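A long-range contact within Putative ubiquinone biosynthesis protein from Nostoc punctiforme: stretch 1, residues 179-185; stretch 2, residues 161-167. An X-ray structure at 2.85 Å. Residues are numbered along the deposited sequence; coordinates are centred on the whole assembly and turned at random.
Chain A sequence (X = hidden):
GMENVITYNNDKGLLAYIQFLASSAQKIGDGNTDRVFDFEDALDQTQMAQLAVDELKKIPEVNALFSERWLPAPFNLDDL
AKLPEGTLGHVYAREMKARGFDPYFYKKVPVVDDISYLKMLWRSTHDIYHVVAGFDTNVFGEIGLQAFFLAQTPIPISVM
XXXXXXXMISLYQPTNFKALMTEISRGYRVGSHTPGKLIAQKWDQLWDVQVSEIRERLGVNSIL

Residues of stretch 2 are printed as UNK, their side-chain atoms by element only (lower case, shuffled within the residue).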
# COMPACT_ATOMS: atom_id res chain seq x y z
N ALA A 179 -21.05 16.52 5.78
CA ALA A 179 -22.23 15.70 5.54
C ALA A 179 -21.95 14.26 5.97
O ALA A 179 -22.81 13.64 6.62
CB ALA A 179 -22.58 15.74 4.06
N LEU A 180 -20.73 13.74 5.65
CA LEU A 180 -20.31 12.40 6.05
C LEU A 180 -20.23 12.33 7.57
O LEU A 180 -20.76 11.38 8.14
CB LEU A 180 -18.97 11.99 5.39
CG LEU A 180 -18.43 10.60 5.79
CD1 LEU A 180 -19.08 9.47 5.01
CD2 LEU A 180 -16.94 10.54 5.63
N MSE A 181 -19.64 13.34 8.23
CA MSE A 181 -19.53 13.32 9.69
C MSE A 181 -20.87 13.50 10.38
O MSE A 181 -21.02 13.09 11.53
CB MSE A 181 -18.52 14.35 10.18
CG MSE A 181 -17.07 14.03 9.81
SE MSE A 181 -16.35 12.29 10.32
CE MSE A 181 -16.98 12.17 12.18
N THR A 182 -21.85 14.08 9.67
CA THR A 182 -23.21 14.26 10.16
C THR A 182 -23.94 12.89 10.19
O THR A 182 -24.62 12.58 11.17
CB THR A 182 -23.91 15.38 9.37
OG1 THR A 182 -23.52 16.66 9.91
CG2 THR A 182 -25.43 15.23 9.35
N GLU A 183 -23.76 12.06 9.13
CA GLU A 183 -24.35 10.73 9.04
C GLU A 183 -23.67 9.75 9.98
O GLU A 183 -24.37 8.93 10.58
CB GLU A 183 -24.31 10.20 7.61
CG GLU A 183 -25.50 10.62 6.77
CD GLU A 183 -26.85 10.28 7.37
OE1 GLU A 183 -27.28 9.10 7.24
OE2 GLU A 183 -27.45 11.17 8.02
N ILE A 184 -22.32 9.82 10.11
CA ILE A 184 -21.53 8.96 11.01
C ILE A 184 -21.94 9.21 12.48
O ILE A 184 -22.22 8.23 13.19
CB ILE A 184 -20.00 9.09 10.79
CG1 ILE A 184 -19.60 8.58 9.41
CG2 ILE A 184 -19.22 8.37 11.88
CD1 ILE A 184 -18.16 8.90 9.01
N SER A 185 -21.97 10.49 12.95
CA SER A 185 -22.35 10.83 14.33
C SER A 185 -23.82 10.52 14.62
O SER A 185 -24.14 10.08 15.72
CB SER A 185 -22.01 12.28 14.67
OG SER A 185 -22.87 13.18 13.99
N UNK A 161 -14.80 -0.38 7.02
CA UNK A 161 -15.68 0.44 6.17
C UNK A 161 -15.86 1.84 6.67
O UNK A 161 -15.99 2.74 5.84
c UNK A 161 -18.32 -2.05 4.69
c UNK A 161 -17.01 -0.23 5.84
c UNK A 161 -16.41 -0.96 3.46
c UNK A 161 -16.97 -1.40 4.83
N UNK A 162 -15.80 2.06 8.02
CA UNK A 162 -15.88 3.42 8.58
C UNK A 162 -14.64 4.21 8.26
O UNK A 162 -14.78 5.26 7.64
c UNK A 162 -16.13 3.43 10.08
c UNK A 162 -18.37 3.21 11.05
c UNK A 162 -17.37 4.17 10.50
c UNK A 162 -17.08 5.15 11.56
N UNK A 163 -13.42 3.69 8.61
CA UNK A 163 -12.10 4.30 8.32
C UNK A 163 -11.95 4.62 6.85
O UNK A 163 -11.62 5.74 6.50
o UNK A 163 -10.98 3.21 10.14
c UNK A 163 -10.97 3.38 8.73
N UNK A 164 -12.26 3.63 6.00
CA UNK A 164 -12.24 3.72 4.54
C UNK A 164 -13.08 4.90 4.09
O UNK A 164 -12.58 5.77 3.36
c UNK A 164 -13.51 2.67 -0.30
c UNK A 164 -12.24 2.38 0.16
c UNK A 164 -12.76 2.40 3.93
c UNK A 164 -14.54 2.85 0.59
c UNK A 164 -13.03 2.47 2.45
c UNK A 164 -11.99 2.30 1.53
c UNK A 164 -14.30 2.75 1.96
N UNK A 165 -14.34 4.92 4.55
CA UNK A 165 -15.33 5.96 4.31
C UNK A 165 -14.76 7.34 4.56
O UNK A 165 -14.61 8.12 3.62
N UNK A 166 -14.31 7.57 5.80
CA UNK A 166 -13.70 8.83 6.24
C UNK A 166 -12.52 9.29 5.38
O UNK A 166 -12.48 10.45 4.98
c UNK A 166 -14.20 6.92 10.44
c UNK A 166 -14.34 9.14 8.70
se UNK A 166 -13.79 8.66 10.50
c UNK A 166 -13.27 8.71 7.70
N UNK A 167 -11.58 8.37 5.08
CA UNK A 167 -10.37 8.58 4.28
C UNK A 167 -10.71 8.92 2.81
O UNK A 167 -10.16 9.87 2.25
c UNK A 167 -8.27 7.42 3.41
c UNK A 167 -9.43 7.35 4.40
c UNK A 167 -8.90 7.21 5.81

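Position 161 carries four side-chain carbons, with the fork at the second atom out from the backbone. The side chain is out of reach of stretch 1, so the assignment rests on shape alone. An unbranched first carbon followed by a fork into two methyls is leucine's pattern, and isoleucine, which forks at CB, is excluded. The residue is Leu-161; chi1 is m and chi2 is t.

Position 162 again has four carbons forked at the second. One terminal carbon lies 3.9 Å from Ile-184 CG2. The same topology gives the same answer, Leu-162, and the atom near Ile-184 is CD2. The CA-to-CB bond points sideways, yet the end of the side chain comes nearer to stretch 1. Both chi1 (-122°) and chi2 (113°) lie between the usual wells.

At position 163 there is one carbon and then one oxygen, with no second branch, and the side chain is out of reach of stretch 1. Threonine would need a further methyl, which leaves Ser-163. Its hydroxyl is hydrogen-bonded elsewhere in the structure.

Position 164 shows one carbon leading to a ring of six carbons. The side chain is out of reach of stretch 1 and takes no part in the contact. With no oxygen on the ring, tyrosine is ruled out and the residue is Phe-164.

Position 165 has backbone atoms only. The bare backbone still meets the partner: the O of 165 lies 3.9 Å from Leu-180 CD2. The absence of any side-chain atom identifies Gly-165. An ideally placed CB on Gly-165 would point toward stretch 1, 4.5 Å from Leu-180 CD1, but would be crowded by Leu-162 O at 3.1 Å, within its own helix.

Position 166 holds an unbranched chain of two carbons, a selenium and a terminal carbon. Its second side-chain carbon is 3.8 Å from Ile-184 CD1, 4.1 Å from Met-181 SE and 4.3 Å from Leu-180 CD2; the last atom comes closer still to the backbone, 3.7 Å from the CA of 166. Selenium in that place marks selenomethionine, here Met-166, and the carbon making these contacts is CG.

Position 167 bears three carbons, one carrying the other two. Its CA-to-CB bond points away from stretch 1. A fork at CB with two methyls is valine, so this is Val-167.

The contact joins two helices running nearly antiparallel, at 159°, with axes 10.9 Å apart at closest approach. Register follows from the CA pairs: Leu-180 CA to Met-166 CA is 7.5 Å, and Ile-184 CA to Leu-162 CA is 8.3 Å. These pairs step one turn along each helix in opposite senses, as an antiparallel arrangement requires. Met-166 touches Leu-180, Met-181 and Ile-184, and Leu-162 extends the apolar patch at Ile-184. No hydrogen bond crosses between the stretches; their backbone hydrogen bonds, such as Ile-184 N to Leu-180 O at 3.0 Å, serve each helix internally. The 208 Å² buried between them therefore reflects modest, local packing of largely apolar groups.

Stretch 2 (161-167) LLSFGMV
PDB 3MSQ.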